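Local coordinates for chymotrypsin-like serine protease (Equine arteritis virus, PDB 1MBM), which probably cleaves the viral replicase polyprotein as a chymotrypsin-like serine endopeptidase, using a Ser-His-Asp triad, at residues A63-Q67 with S68-G72; R185-A188 with M189-G193; V28-S32 with H33-R37. One frame throughout, in Å; residues are numbered along the deposited sequence.

Contact 1. Residues A63-Q67 with S68-G72; sequences AVTTQ and SELPG
The turn that closes the end of strand 60-65, where the chain leaves the N-terminal barrel of this chymotrypsin-like protease, is built around Thr66, whose carbonyl and hydroxyl both reach across to residues 68-70. The carbonyl oxygen Thr66 O is gripped twice. Leu70 N donates to Thr66 O over 2.9 Å and lies in the carbonyl plane, whereas Glu69 N, at 3.1 Å from Thr66 O, comes from above that plane, 65° out of it. Two donors on one oxygen wind Gln67, Ser68 and Glu69 into a compact, helix-like turn. A side-chain bond ties its outer rim: Thr66 OG1 and Ser68 OG are hydrogen-bonded 3.1 Å apart, and either could be the donor. Each hydroxyl is placed there by a first torsion near +50°, which sets it between backbone N and carbonyl carbon.

Glu69 lies side by side with Thr66, pointing the same way, and sets its CG 3.5 Å from Thr66 OG1. Thr65 meets Glu69 at about a right angle, with Thr65 OG1 against Glu69 CB at 3.1 Å. The methyl of Thr65 turns instead to the buried face, where Thr65 CG2 packs on Leu70 CD2 at 4.0 Å. Leu70 continues inward to Val19, Val26, Leu43 and Ile45 of the barrel strands.

From within the turn, Gln67 bends at chi2 (-72°) and brings its amide to the backbone of Gly72, beyond it. Two weak bonds result, Gly72 N to Gln67 OE1 at 3.4 Å and Gln67 NE2 to Gly72 O at 3.3 Å. One amide thus serves both polar groups of a single residue. This carbonyl-centred turn carries the chain out of strand 60-65 of the six-stranded N-terminal barrel of the chymotrypsin-like fold, with Leu70 turned into the barrel.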
loop_
_atom_site.group_PDB
_atom_site.type_symbol
_atom_site.label_atom_id
_atom_site.label_comp_id
_atom_site.label_asym_id
_atom_site.label_seq_id
_atom_site.Cartn_x
_atom_site.Cartn_y
_atom_site.Cartn_z
ATOM N N ALA A 63 12.793 -7.260 5.570
ATOM C CA ALA A 63 14.223 -7.494 5.770
ATOM C C ALA A 63 14.753 -6.508 6.789
ATOM O O ALA A 63 14.198 -5.417 6.958
ATOM C CB ALA A 63 14.991 -7.313 4.460
ATOM N N VAL A 64 15.822 -6.893 7.474
ATOM C CA VAL A 64 16.485 -5.994 8.406
ATOM C C VAL A 64 17.954 -5.862 8.028
ATOM O O VAL A 64 18.560 -6.791 7.481
ATOM C CB VAL A 64 16.347 -6.427 9.886
ATOM C CG1 VAL A 64 14.886 -6.458 10.303
ATOM C CG2 VAL A 64 17.026 -7.769 10.140
ATOM N N THR A 65 18.500 -4.677 8.261
ATOM C CA THR A 65 19.908 -4.407 8.019
ATOM C C THR A 65 20.313 -3.327 9.012
ATOM O O THR A 65 19.580 -3.075 9.965
ATOM C CB THR A 65 20.198 -4.045 6.520
ATOM O OG1 THR A 65 21.558 -3.642 6.377
ATOM C CG2 THR A 65 19.430 -2.825 6.061
ATOM N N THR A 66 21.481 -2.726 8.837
ATOM C CA THR A 66 21.946 -1.724 9.793
ATOM C C THR A 66 22.223 -0.387 9.121
ATOM O O THR A 66 22.246 -0.287 7.884
ATOM C CB THR A 66 23.220 -2.200 10.530
ATOM O OG1 THR A 66 24.213 -2.590 9.574
ATOM C CG2 THR A 66 22.963 -3.479 11.329
ATOM N N GLN A 67 22.443 0.634 9.952
ATOM C CA GLN A 67 22.754 1.979 9.483
ATOM C C GLN A 67 24.066 2.024 8.705
ATOM O O GLN A 67 24.217 2.828 7.797
ATOM C CB GLN A 67 22.809 2.966 10.659
ATOM C CG GLN A 67 21.451 3.455 11.154
ATOM C CD GLN A 67 20.789 4.418 10.185
ATOM O OE1 GLN A 67 21.470 5.085 9.395
ATOM N NE2 GLN A 67 19.463 4.497 10.239
ATOM N N SER A 68 25.012 1.158 9.053
ATOM C CA SER A 68 26.294 1.111 8.347
ATOM C C SER A 68 26.183 0.476 6.956
ATOM O O SER A 68 27.064 0.635 6.118
ATOM C CB SER A 68 27.342 0.374 9.185
ATOM O OG SER A 68 26.848 -0.875 9.634
ATOM N N GLU A 69 25.095 -0.247 6.718
ATOM C CA GLU A 69 24.873 -0.889 5.431
ATOM C C GLU A 69 23.951 -0.062 4.554
ATOM O O GLU A 69 24.070 -0.065 3.326
ATOM C CB GLU A 69 24.262 -2.271 5.641
ATOM C CG GLU A 69 25.219 -3.269 6.251
ATOM C CD GLU A 69 26.490 -3.388 5.434
ATOM O OE1 GLU A 69 26.389 -3.622 4.208
ATOM O OE2 GLU A 69 27.585 -3.245 6.011
ATOM N N LEU A 70 23.023 0.635 5.200
ATOM C CA LEU A 70 22.035 1.457 4.516
ATOM C C LEU A 70 21.796 2.724 5.337
ATOM O O LEU A 70 20.790 2.826 6.036
ATOM C CB LEU A 70 20.728 0.665 4.379
ATOM C CG LEU A 70 19.567 1.122 3.497
ATOM C CD1 LEU A 70 20.031 1.432 2.094
ATOM C CD2 LEU A 70 18.479 0.040 3.466
ATOM N N PRO A 71 22.732 3.673 5.273
ATOM C CA PRO A 71 22.628 4.919 6.043
ATOM C C PRO A 71 21.549 5.866 5.544
ATOM O O PRO A 71 21.227 5.900 4.363
ATOM C CB PRO A 71 24.008 5.564 5.843
ATOM C CG PRO A 71 24.457 5.051 4.523
ATOM C CD PRO A 71 23.991 3.611 4.506
ATOM N N GLY A 72 21.009 6.654 6.459
ATOM C CA GLY A 72 19.996 7.623 6.105
ATOM C C GLY A 72 19.058 7.881 7.261
ATOM O O GLY A 72 18.973 7.088 8.201
#

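Contact 2. Residues R185-A188 with M189-G193; sequences RSLA and MLIDG
Met189, Ala188 and Leu187 bury the most surface where the two halves of helix 185-192 meet, and the backbone bonds between the turns set how they do so. Met189 N donates to Arg185 O over 2.9 Å, and the thioether chain then folds back over the same carbonyl: Met189 CG sits 3.3 Å from Arg185 O. With CG anti to its own carbonyl carbon (chi1 -74°), the methionine runs beside Arg185, pointing the same way, and the two CG atoms, Arg185 CG and Met189 CG, touch at 4.0 Å. Further bends at chi2 and chi3 then carry the sulfur and its methyl away from the arginine's turn. This is the exposed side of the helix.

Ala188 contributes mainly backbone. Its carbonyl oxygen, Ala188 O, takes Asp192 N at 2.8 Å. Asp192 CB also comes close to Ala188 O, at 3.2 Å. The small methyl of Ala188 points away from the second half for the most part, though Ala188 CB still lies 3.1 Å from Met189 N, and it meets Thr166.

Leu187 pairs with Ile191, one turn on. Ile191 N reaches Leu187 O over 3.2 Å in a nearly straight bond, 174° at the hydrogen. The two side chains lie alongside each other, and their ends meet as Leu187 CD1 against Ile191 CD1 at 4.2 Å.

Around the helix, Leu187 packs on Leu157 and Ser158 of helix 154-158, while Leu190 leans on Phe161 and on Glu97 and Leu99 of strand 94-100. Ser186 OG bonds to Thr162 O at the start of the helix, and Arg185 with Ala188 meets Thr166 of strand 165-167, which places helix 185-192 between these elements of the C-terminal extension and the barrel strand 94-100.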
loop_
_atom_site.group_PDB
_atom_site.type_symbol
_atom_site.label_atom_id
_atom_site.label_comp_id
_atom_site.label_asym_id
_atom_site.label_seq_id
_atom_site.Cartn_x
_atom_site.Cartn_y
_atom_site.Cartn_z
ATOM N N ARG A 185 -19.362 13.213 0.434
ATOM C CA ARG A 185 -18.407 13.830 -0.489
ATOM C C ARG A 185 -16.977 13.304 -0.432
ATOM O O ARG A 185 -16.346 13.124 -1.472
ATOM C CB ARG A 185 -18.396 15.344 -0.285
ATOM C CG ARG A 185 -17.593 16.104 -1.328
ATOM C CD ARG A 185 -17.397 17.572 -0.992
ATOM N NE ARG A 185 -18.430 18.423 -1.566
ATOM C CZ ARG A 185 -18.986 19.461 -0.941
ATOM N NH1 ARG A 185 -18.629 19.778 0.300
ATOM N NH2 ARG A 185 -19.908 20.183 -1.564
ATOM N N SER A 186 -16.461 13.072 0.772
ATOM C CA SER A 186 -15.090 12.574 0.906
ATOM C C SER A 186 -14.943 11.165 0.327
ATOM O O SER A 186 -13.917 10.860 -0.259
ATOM C CB SER A 186 -14.565 12.656 2.348
ATOM O OG SER A 186 -15.263 11.777 3.204
ATOM N N LEU A 187 -15.969 10.325 0.467
ATOM C CA LEU A 187 -15.936 8.991 -0.139
ATOM C C LEU A 187 -15.943 9.094 -1.674
ATOM O O LEU A 187 -15.132 8.440 -2.342
ATOM C CB LEU A 187 -17.091 8.104 0.368
ATOM C CG LEU A 187 -17.229 6.683 -0.209
ATOM C CD1 LEU A 187 -15.894 5.938 -0.224
ATOM C CD2 LEU A 187 -18.288 5.863 0.569
ATOM N N ALA A 188 -16.830 9.932 -2.217
ATOM C CA ALA A 188 -16.941 10.130 -3.676
ATOM C C ALA A 188 -15.677 10.710 -4.313
ATOM O O ALA A 188 -15.257 10.257 -5.381
ATOM C CB ALA A 188 -18.135 11.021 -4.016
ATOM N N MET A 189 -15.098 11.722 -3.662
ATOM C CA MET A 189 -13.879 12.383 -4.126
ATOM C C MET A 189 -12.689 11.434 -4.052
ATOM O O MET A 189 -11.769 11.503 -4.878
ATOM C CB MET A 189 -13.576 13.634 -3.292
ATOM C CG MET A 189 -14.483 14.831 -3.562
ATOM S SD MET A 189 -14.062 15.748 -5.047
ATOM C CE MET A 189 -12.496 16.482 -4.557
ATOM N N LEU A 190 -12.708 10.560 -3.052
ATOM C CA LEU A 190 -11.657 9.565 -2.890
ATOM C C LEU A 190 -11.622 8.711 -4.148
ATOM O O LEU A 190 -10.609 8.676 -4.852
ATOM C CB LEU A 190 -11.916 8.682 -1.663
ATOM C CG LEU A 190 -10.805 8.566 -0.613
ATOM C CD1 LEU A 190 -11.059 7.408 0.350
ATOM C CD2 LEU A 190 -9.433 8.449 -1.246
ATOM N N ILE A 191 -12.737 8.047 -4.436
ATOM C CA ILE A 191 -12.857 7.209 -5.631
ATOM C C ILE A 191 -12.636 7.997 -6.934
ATOM O O ILE A 191 -11.935 7.527 -7.834
ATOM C CB ILE A 191 -14.206 6.464 -5.641
ATOM C CG1 ILE A 191 -14.308 5.558 -4.414
ATOM C CG2 ILE A 191 -14.348 5.631 -6.906
ATOM C CD1 ILE A 191 -15.654 4.894 -4.248
ATOM N N ASP A 192 -13.207 9.201 -7.012
ATOM C CA ASP A 192 -13.022 10.086 -8.169
ATOM C C ASP A 192 -11.567 10.505 -8.333
ATOM O O ASP A 192 -11.123 10.807 -9.437
ATOM C CB ASP A 192 -13.858 11.360 -8.021
ATOM C CG ASP A 192 -15.095 11.352 -8.890
ATOM O OD1 ASP A 192 -16.056 10.628 -8.559
ATOM O OD2 ASP A 192 -15.198 12.049 -9.926
ATOM N N GLY A 193 -10.842 10.535 -7.221
ATOM C CA GLY A 193 -9.445 10.924 -7.199
ATOM C C GLY A 193 -8.500 9.944 -7.863
ATOM O O GLY A 193 -7.302 10.216 -7.956
#

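Contact 3. Residues V28-S32 with H33-R37; sequences VLTAS and HVVGR
Thr30, late in strand 25-31, is the first residue to meet the short helix that follows: Thr30 CG2 packs on Val35 CG2 at 3.6 Å. With its hydroxyl anti to the backbone N (chi1 -172°), Thr30 passes OG1 by Val34 CG1 and bonds it to Thr16 O on the neighbouring strand.

Ala31 comes next, at the N-cap. Its carbonyl receives Val35 N over 3.3 Å, and more weakly Val34 N at 3.1 Å, so the first turn closes on Ala31 O. Ala31 CB lies 4.1 Å from Val34 CG2 and also meets the His33 ring obliquely, with Ala31 CB 3.8 Å from His33 ND1. Val34 CG2 in turn lies over one face of that imidazole, offset toward its rim.

Ser32 ends the segment. Gly36 N donates to Ser32 O over 2.8 Å, the N-H...O angle a nearly straight 173°, and the positive phi of Gly36 then ends the helix. Ser32 OG is held by Gly58 O, beside Asp59.

His33 ND1 bonds to Asp59 OD1, and His33 NE2 makes a weak bond to Ser114 OG. The arrangement, a strand running into a one-turn helix that presents the histidine, is that of the probable Ser-His-Asp catalytic triad of chymotrypsin-like proteases.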
loop_
_atom_site.group_PDB
_atom_site.type_symbol
_atom_site.label_atom_id
_atom_site.label_comp_id
_atom_site.label_asym_id
_atom_site.label_seq_id
_atom_site.Cartn_x
_atom_site.Cartn_y
_atom_site.Cartn_z
ATOM N N VAL A 28 13.421 -2.971 5.895
ATOM C CA VAL A 28 13.027 -2.835 4.497
ATOM C C VAL A 28 11.790 -3.689 4.208
ATOM O O VAL A 28 11.827 -4.899 4.359
ATOM C CB VAL A 28 14.195 -3.254 3.562
ATOM C CG1 VAL A 28 13.779 -3.178 2.078
ATOM C CG2 VAL A 28 15.443 -2.399 3.836
ATOM N N LEU A 29 10.710 -3.064 3.763
ATOM C CA LEU A 29 9.477 -3.790 3.426
ATOM C C LEU A 29 9.212 -3.843 1.928
ATOM O O LEU A 29 9.499 -2.889 1.217
ATOM C CB LEU A 29 8.268 -3.123 4.068
ATOM C CG LEU A 29 8.355 -2.829 5.557
ATOM C CD1 LEU A 29 7.084 -2.104 6.016
ATOM C CD2 LEU A 29 8.595 -4.114 6.351
ATOM N N THR A 30 8.629 -4.947 1.473
ATOM C CA THR A 30 8.230 -5.127 0.076
ATOM C C THR A 30 7.275 -6.322 0.036
ATOM O O THR A 30 6.839 -6.808 1.095
ATOM C CB THR A 30 9.475 -5.322 -0.871
ATOM O OG1 THR A 30 9.075 -5.303 -2.249
ATOM C CG2 THR A 30 10.126 -6.711 -0.695
ATOM N N ALA A 31 6.919 -6.764 -1.169
ATOM C CA ALA A 31 6.011 -7.896 -1.344
ATOM C C ALA A 31 6.788 -9.196 -1.555
ATOM O O ALA A 31 7.788 -9.219 -2.269
ATOM C CB ALA A 31 5.070 -7.653 -2.516
ATOM N N SER A 32 6.308 -10.279 -0.954
ATOM C CA SER A 32 6.974 -11.580 -1.080
ATOM C C SER A 32 7.102 -12.069 -2.529
ATOM O O SER A 32 8.126 -12.629 -2.909
ATOM C CB SER A 32 6.254 -12.630 -0.237
ATOM O OG SER A 32 6.137 -12.185 1.105
ATOM N N HIS A 33 6.073 -11.859 -3.343
ATOM C CA HIS A 33 6.129 -12.352 -4.720
ATOM C C HIS A 33 7.128 -11.556 -5.580
ATOM O O HIS A 33 7.571 -12.029 -6.617
ATOM C CB HIS A 33 4.740 -12.403 -5.359
ATOM C CG HIS A 33 4.195 -11.065 -5.743
ATOM N ND1 HIS A 33 3.537 -10.247 -4.849
ATOM C CD2 HIS A 33 4.191 -10.409 -6.928
ATOM C CE1 HIS A 33 3.165 -9.139 -5.464
ATOM N NE2 HIS A 33 3.551 -9.212 -6.726
ATOM N N VAL A 34 7.472 -10.347 -5.144
ATOM C CA VAL A 34 8.513 -9.566 -5.796
ATOM C C VAL A 34 9.874 -10.194 -5.461
ATOM O O VAL A 34 10.751 -10.327 -6.326
ATOM C CB VAL A 34 8.472 -8.097 -5.340
ATOM C CG1 VAL A 34 9.769 -7.369 -5.703
ATOM C CG2 VAL A 34 7.260 -7.394 -5.952
ATOM N N VAL A 35 10.031 -10.590 -4.198
ATOM C CA VAL A 35 11.247 -11.255 -3.724
ATOM C C VAL A 35 11.446 -12.607 -4.413
ATOM O O VAL A 35 12.457 -12.840 -5.079
ATOM C CB VAL A 35 11.201 -11.454 -2.184
ATOM C CG1 VAL A 35 12.389 -12.245 -1.713
ATOM C CG2 VAL A 35 11.168 -10.106 -1.478
ATOM N N GLY A 36 10.466 -13.495 -4.273
ATOM C CA GLY A 36 10.557 -14.816 -4.873
ATOM C C GLY A 36 11.014 -15.853 -3.867
ATOM O O GLY A 36 11.567 -15.509 -2.823
ATOM N N ARG A 37 10.817 -17.125 -4.200
ATOM C CA ARG A 37 11.148 -18.227 -3.299
ATOM C C ARG A 37 12.604 -18.280 -2.804
ATOM O O ARG A 37 12.853 -18.667 -1.672
ATOM C CB ARG A 37 10.723 -19.574 -3.898
ATOM C CG ARG A 37 11.663 -20.723 -3.534
ATOM C CD ARG A 37 11.007 -21.993 -3.024
ATOM N NE ARG A 37 11.958 -23.103 -3.052
ATOM C CZ ARG A 37 11.617 -24.384 -3.074
ATOM N NH1 ARG A 37 10.340 -24.741 -3.063
ATOM N NH2 ARG A 37 12.557 -25.315 -3.104
#

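Along the chain the order is contact 3, contact 1, contact 2. The first two belong to one antiparallel barrel: strands 25-31 and 60-65 are neighbours in it, and although their centres lie 18 Å apart the contacts touch, Val28 N standing 2.8 Å from Ala63 O in a probable hydrogen bond while Leu70 packs on Val28. The strand that leads to the presumed triad histidine is thus paired with the one that ends in the turn of contact 1. Contact 2 sits across the chain's centre, about 38 Å from contact 1 and 31 Å from contact 3, centre to centre, in the alpha/beta C-terminal extension, and touches neither.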